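Local coordinates for histone-lysine N-methyltransferase SETMAR (Homo sapiens, PDB 3BO5), which methylates histone H3 on lysine through its SET domain and, fused to a mariner transposase, takes part in DNA double-strand break repair, at residues A[81-86]-A[100-105]; A[217-222]-A[229-234]. The protein carries 2 engineered substitutions. One frame throughout, in Å; residues are numbered along the deposited sequence.

Interaction 1 comes first along the chain, in the pre-SET region that carries the triangular three-zinc cluster; interaction 2 follows as a beta hairpin in the SET domain, near the centre of the chain. Their centres lie about 12 Å apart, and they are joined through one mixed sheet, in which the short strand 102-103 runs parallel to strand 217-223. Side chains meet across the border: CE1 of Tyr83 is 3.5 Å from CE1 of Phe234, and Glu104 packs on Val222 as Val102 does on Ile220. The zinc-bound pre-SET region is thus docked on the catalytic domain, on the flank of the hairpin carrying Ile220, Val222 and Phe234.

Interaction 1: residues A[81-86]-A[100-105]; sequences ENYDDN and EPVFEC. With ZN (zinc ion), chain B; ZN (zinc ion), chain C.
Tyr83 and Glu104 meet at about a right angle in the pre-SET region, just ahead of a cysteine of its three-zinc cluster. Glu104 CG, anti to the carbonyl carbon (chi1 -68°), lies at the edge of the phenol ring, in its plane, and the chain runs on extended to the carboxylate, which stands almost perpendicular to the ring (87°). Tyr83 OH donates a short but weak hydrogen bond to Glu104 OE2 (2.6 Å). That oxygen also accepts from the backbone N of Val120, while OE1 takes the side-chain amide of Gln121, so the carboxylate is held through both oxygens. An alanine in place of Glu104 would probably leave the Tyr83 hydroxyl and the Val120 N-H without this acceptor and the ring freer to shift. Asn82 and Val102 lie side by side, pointing opposite ways, with Asn82 CG 3.6 Å from Val102 CG1. Asn82 CB sits above one face of the Tyr83 ring, nearer its rim than its centre. The amide of Asn82 is held by Asn117 OD1, to which ND2 donates, and by two waters: one accepts from ND2 and from the backbone N of Phe103, the other lies 2.7 Å from OD1 and also reaches the carbonyl O of Pro101. Beyond Glu104 the chain enters the cluster, where Cys105 bridges two zinc ions with SG 2.4 Å from each.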
# COMPACT_ATOMS: atom_id res chain seq x y z
N GLU A 81 -3.24 -20.97 1.07
CA GLU A 81 -2.28 -20.24 0.26
C GLU A 81 -2.78 -18.82 0.13
O GLU A 81 -3.98 -18.61 -0.01
CB GLU A 81 -2.13 -20.87 -1.10
CG GLU A 81 -1.39 -22.21 -1.00
CD GLU A 81 -1.03 -22.75 -2.39
OE1 GLU A 81 -1.98 -23.15 -3.10
OE2 GLU A 81 0.18 -22.69 -2.78
N ASN A 82 -1.87 -17.85 0.18
CA ASN A 82 -2.28 -16.48 -0.05
C ASN A 82 -2.32 -16.20 -1.53
O ASN A 82 -3.15 -15.36 -1.97
CB ASN A 82 -1.28 -15.55 0.61
CG ASN A 82 -1.28 -15.68 2.08
OD1 ASN A 82 -2.33 -15.54 2.74
ND2 ASN A 82 -0.10 -15.96 2.66
N TYR A 83 -1.43 -16.84 -2.27
CA TYR A 83 -1.23 -16.48 -3.65
C TYR A 83 -1.30 -17.73 -4.51
O TYR A 83 -0.98 -18.85 -4.06
CB TYR A 83 0.14 -15.84 -3.87
CG TYR A 83 0.39 -14.69 -2.89
CD1 TYR A 83 -0.33 -13.49 -3.02
CD2 TYR A 83 1.32 -14.83 -1.85
CE1 TYR A 83 -0.09 -12.40 -2.16
CE2 TYR A 83 1.57 -13.73 -0.99
CZ TYR A 83 0.84 -12.54 -1.15
OH TYR A 83 1.08 -11.52 -0.30
N ASP A 84 -1.68 -17.50 -5.77
CA ASP A 84 -1.58 -18.57 -6.75
C ASP A 84 -0.26 -18.61 -7.45
O ASP A 84 0.69 -17.91 -7.10
CB ASP A 84 -2.75 -18.53 -7.76
CG ASP A 84 -2.72 -17.37 -8.67
OD1 ASP A 84 -1.63 -16.80 -8.93
OD2 ASP A 84 -3.82 -17.08 -9.20
N ASP A 85 -0.16 -19.53 -8.42
CA ASP A 85 1.11 -19.76 -9.03
C ASP A 85 1.56 -18.59 -9.91
O ASP A 85 2.76 -18.54 -10.27
CB ASP A 85 1.13 -21.08 -9.82
CG ASP A 85 2.48 -21.36 -10.42
OD1 ASP A 85 3.43 -21.56 -9.65
OD2 ASP A 85 2.60 -21.32 -11.66
N ASN A 86 0.62 -17.69 -10.25
CA ASN A 86 0.91 -16.50 -11.05
C ASN A 86 1.12 -15.32 -10.15
O ASN A 86 1.21 -14.21 -10.63
CB ASN A 86 -0.21 -16.18 -12.00
CG ASN A 86 -0.34 -17.21 -13.06
OD1 ASN A 86 0.67 -17.67 -13.60
ND2 ASN A 86 -1.57 -17.66 -13.30
N GLU A 100 -8.64 -13.58 7.61
CA GLU A 100 -7.41 -14.35 7.88
C GLU A 100 -6.15 -13.49 7.61
O GLU A 100 -5.95 -13.02 6.49
CB GLU A 100 -7.38 -15.60 7.02
CG GLU A 100 -8.50 -16.61 7.29
CD GLU A 100 -8.87 -17.39 6.02
OE1 GLU A 100 -8.43 -17.00 4.90
OE2 GLU A 100 -9.61 -18.40 6.14
N PRO A 101 -5.29 -13.35 8.61
CA PRO A 101 -4.08 -12.54 8.44
C PRO A 101 -3.11 -13.18 7.45
O PRO A 101 -3.00 -14.43 7.37
CB PRO A 101 -3.48 -12.46 9.85
CG PRO A 101 -4.01 -13.69 10.56
CD PRO A 101 -5.39 -13.94 9.96
N VAL A 102 -2.46 -12.34 6.67
CA VAL A 102 -1.55 -12.79 5.64
C VAL A 102 -0.10 -12.65 6.09
O VAL A 102 0.36 -11.52 6.46
CB VAL A 102 -1.67 -11.97 4.32
CG1 VAL A 102 -0.63 -12.38 3.29
CG2 VAL A 102 -3.12 -12.09 3.71
N PHE A 103 0.58 -13.81 6.08
CA PHE A 103 2.02 -13.81 6.34
C PHE A 103 2.73 -14.35 5.13
O PHE A 103 2.37 -15.39 4.66
CB PHE A 103 2.32 -14.72 7.54
CG PHE A 103 1.86 -14.14 8.81
CD1 PHE A 103 2.75 -13.40 9.61
CD2 PHE A 103 0.53 -14.33 9.22
CE1 PHE A 103 2.31 -12.83 10.83
CE2 PHE A 103 0.08 -13.76 10.46
CZ PHE A 103 0.98 -13.04 11.22
N GLU A 104 3.69 -13.61 4.61
CA GLU A 104 4.63 -14.17 3.59
C GLU A 104 5.79 -14.89 4.27
O GLU A 104 6.17 -14.58 5.42
CB GLU A 104 5.19 -13.05 2.68
CG GLU A 104 4.09 -12.50 1.82
CD GLU A 104 4.60 -11.72 0.59
OE1 GLU A 104 5.84 -11.54 0.39
OE2 GLU A 104 3.67 -11.26 -0.10
N CYS A 105 6.42 -15.81 3.51
CA CYS A 105 7.70 -16.34 3.98
C CYS A 105 8.70 -15.18 3.99
O CYS A 105 8.54 -14.21 3.26
CB CYS A 105 8.11 -17.50 3.11
SG CYS A 105 7.11 -18.89 3.41
ZN ZN B . 7.74 -19.31 5.64
ZN ZN C . 8.09 -20.40 1.88
O HOH W 1 -0.31 -16.47 5.65
O HOH W 2 -3.69 -16.12 5.05

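Interaction 2: residues A[217-222]-A[229-234]; sequences LLMIPV and PKLALF
Phe234 and Met219 bury the most surface between strands 217-222 and 230-234, which run antiparallel at 150°; Leu233 and Val222 follow, equal with each other. On one face of the pair, the ring of Phe234 leans across to the neighbouring strand. Its CD2 lies 3.9 Å from CG1 of Ile220, while Val222 CG2 comes in at the ring edge, near its plane. The same methyl packs on Ala232 CB at 3.8 Å, and Val120 covers both Ala232 and Phe234. On the other face, Met219 and Leu233 form a non-hydrogen-bonded pair. Met219 starts with CG anti to the backbone N and bends at its last torsion (chi3 -82°), which places CE 4.1 Å from both methyls of Leu233; on the way SD passes 3.9 Å from Leu231 CB. Leu233 CD2 also touches Met219 CB (3.8 Å), and Leu217 CD1 reaches Leu233 CB at the same separation. Tyr247 of strand 244-247 packs on Met219 and Leu233 from outside the pair. The backbones are joined by six hydrogen bonds, paired at Leu218-Phe234, Ile220-Ala232 and Val222-Lys230. The bond from Lys230 N to Val222 O, 2.7 Å long, is the most bent at 149°. The alternating hydrogen-bonded and non-hydrogen-bonded pairs are those of an antiparallel beta hairpin, here buried within the beta-rich core of the SET domain.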
# COMPACT_ATOMS: atom_id res chain seq x y z
N LEU A 217 -7.72 -1.01 -6.88
CA LEU A 217 -6.79 -1.72 -5.97
C LEU A 217 -7.52 -2.03 -4.66
O LEU A 217 -8.38 -1.26 -4.19
CB LEU A 217 -5.60 -0.85 -5.60
CG LEU A 217 -4.80 -0.41 -6.80
CD1 LEU A 217 -3.70 0.55 -6.33
CD2 LEU A 217 -4.25 -1.59 -7.64
N LEU A 218 -7.08 -3.13 -4.06
CA LEU A 218 -7.43 -3.52 -2.72
C LEU A 218 -6.19 -3.56 -1.82
O LEU A 218 -5.24 -4.19 -2.18
CB LEU A 218 -8.08 -4.95 -2.69
CG LEU A 218 -8.47 -5.49 -1.33
CD1 LEU A 218 -9.50 -4.63 -0.60
CD2 LEU A 218 -8.98 -6.99 -1.48
N MET A 219 -6.25 -2.92 -0.63
CA MET A 219 -5.12 -2.93 0.28
C MET A 219 -5.26 -4.07 1.32
O MET A 219 -6.32 -4.21 1.95
CB MET A 219 -5.12 -1.61 1.06
CG MET A 219 -3.82 -1.52 1.94
SD MET A 219 -3.87 0.04 2.84
CE MET A 219 -3.25 1.16 1.57
N ILE A 220 -4.21 -4.88 1.44
CA ILE A 220 -4.18 -5.98 2.37
C ILE A 220 -2.97 -5.80 3.28
O ILE A 220 -1.88 -5.61 2.77
CB ILE A 220 -3.92 -7.31 1.55
CG1 ILE A 220 -5.07 -7.56 0.59
CG2 ILE A 220 -3.88 -8.52 2.48
CD1 ILE A 220 -6.39 -7.44 1.24
N PRO A 221 -3.16 -5.86 4.64
CA PRO A 221 -1.93 -5.87 5.50
C PRO A 221 -1.21 -7.18 5.32
O PRO A 221 -1.81 -8.25 5.44
CB PRO A 221 -2.52 -5.75 6.94
CG PRO A 221 -3.99 -5.33 6.76
CD PRO A 221 -4.41 -5.87 5.41
N VAL A 222 0.07 -7.10 4.92
CA VAL A 222 0.84 -8.30 4.68
C VAL A 222 2.06 -8.26 5.59
O VAL A 222 2.86 -7.32 5.51
CB VAL A 222 1.26 -8.39 3.21
CG1 VAL A 222 2.22 -9.59 3.05
CG2 VAL A 222 0.02 -8.58 2.30
N PRO A 229 2.89 -4.30 9.54
CA PRO A 229 2.53 -4.87 8.24
C PRO A 229 2.87 -3.99 7.06
O PRO A 229 2.94 -2.77 7.16
CB PRO A 229 1.00 -4.96 8.30
CG PRO A 229 0.62 -3.74 9.08
CD PRO A 229 1.69 -3.84 10.26
N LYS A 230 3.15 -4.63 5.92
CA LYS A 230 3.19 -3.93 4.69
C LYS A 230 1.74 -3.69 4.24
O LYS A 230 0.86 -4.52 4.49
CB LYS A 230 3.85 -4.87 3.67
CG LYS A 230 5.20 -5.34 4.10
CD LYS A 230 6.15 -4.21 4.53
CE LYS A 230 7.55 -4.80 4.78
NZ LYS A 230 8.34 -3.71 5.54
N LEU A 231 1.50 -2.52 3.65
CA LEU A 231 0.15 -2.15 3.22
C LEU A 231 0.17 -2.38 1.73
O LEU A 231 0.57 -1.54 0.95
CB LEU A 231 -0.12 -0.67 3.53
CG LEU A 231 -0.06 -0.34 5.04
CD1 LEU A 231 -0.60 1.10 5.22
CD2 LEU A 231 -0.72 -1.36 5.93
N ALA A 232 -0.22 -3.59 1.37
CA ALA A 232 0.06 -4.08 -0.00
C ALA A 232 -1.15 -3.88 -0.87
O ALA A 232 -2.22 -4.37 -0.50
CB ALA A 232 0.41 -5.56 0.09
N LEU A 233 -1.01 -3.22 -2.02
CA LEU A 233 -2.19 -2.94 -2.90
C LEU A 233 -2.07 -3.96 -4.03
O LEU A 233 -1.01 -4.10 -4.66
CB LEU A 233 -2.13 -1.55 -3.54
CG LEU A 233 -2.42 -0.60 -2.36
CD1 LEU A 233 -1.38 0.42 -2.01
CD2 LEU A 233 -3.85 -0.21 -2.25
N PHE A 234 -3.19 -4.70 -4.18
CA PHE A 234 -3.32 -5.69 -5.28
C PHE A 234 -4.38 -5.25 -6.24
O PHE A 234 -5.35 -4.59 -5.86
CB PHE A 234 -3.70 -7.08 -4.71
CG PHE A 234 -2.64 -7.71 -3.83
CD1 PHE A 234 -1.75 -8.61 -4.36
CD2 PHE A 234 -2.62 -7.40 -2.47
CE1 PHE A 234 -0.78 -9.20 -3.53
CE2 PHE A 234 -1.62 -7.93 -1.65
CZ PHE A 234 -0.73 -8.82 -2.15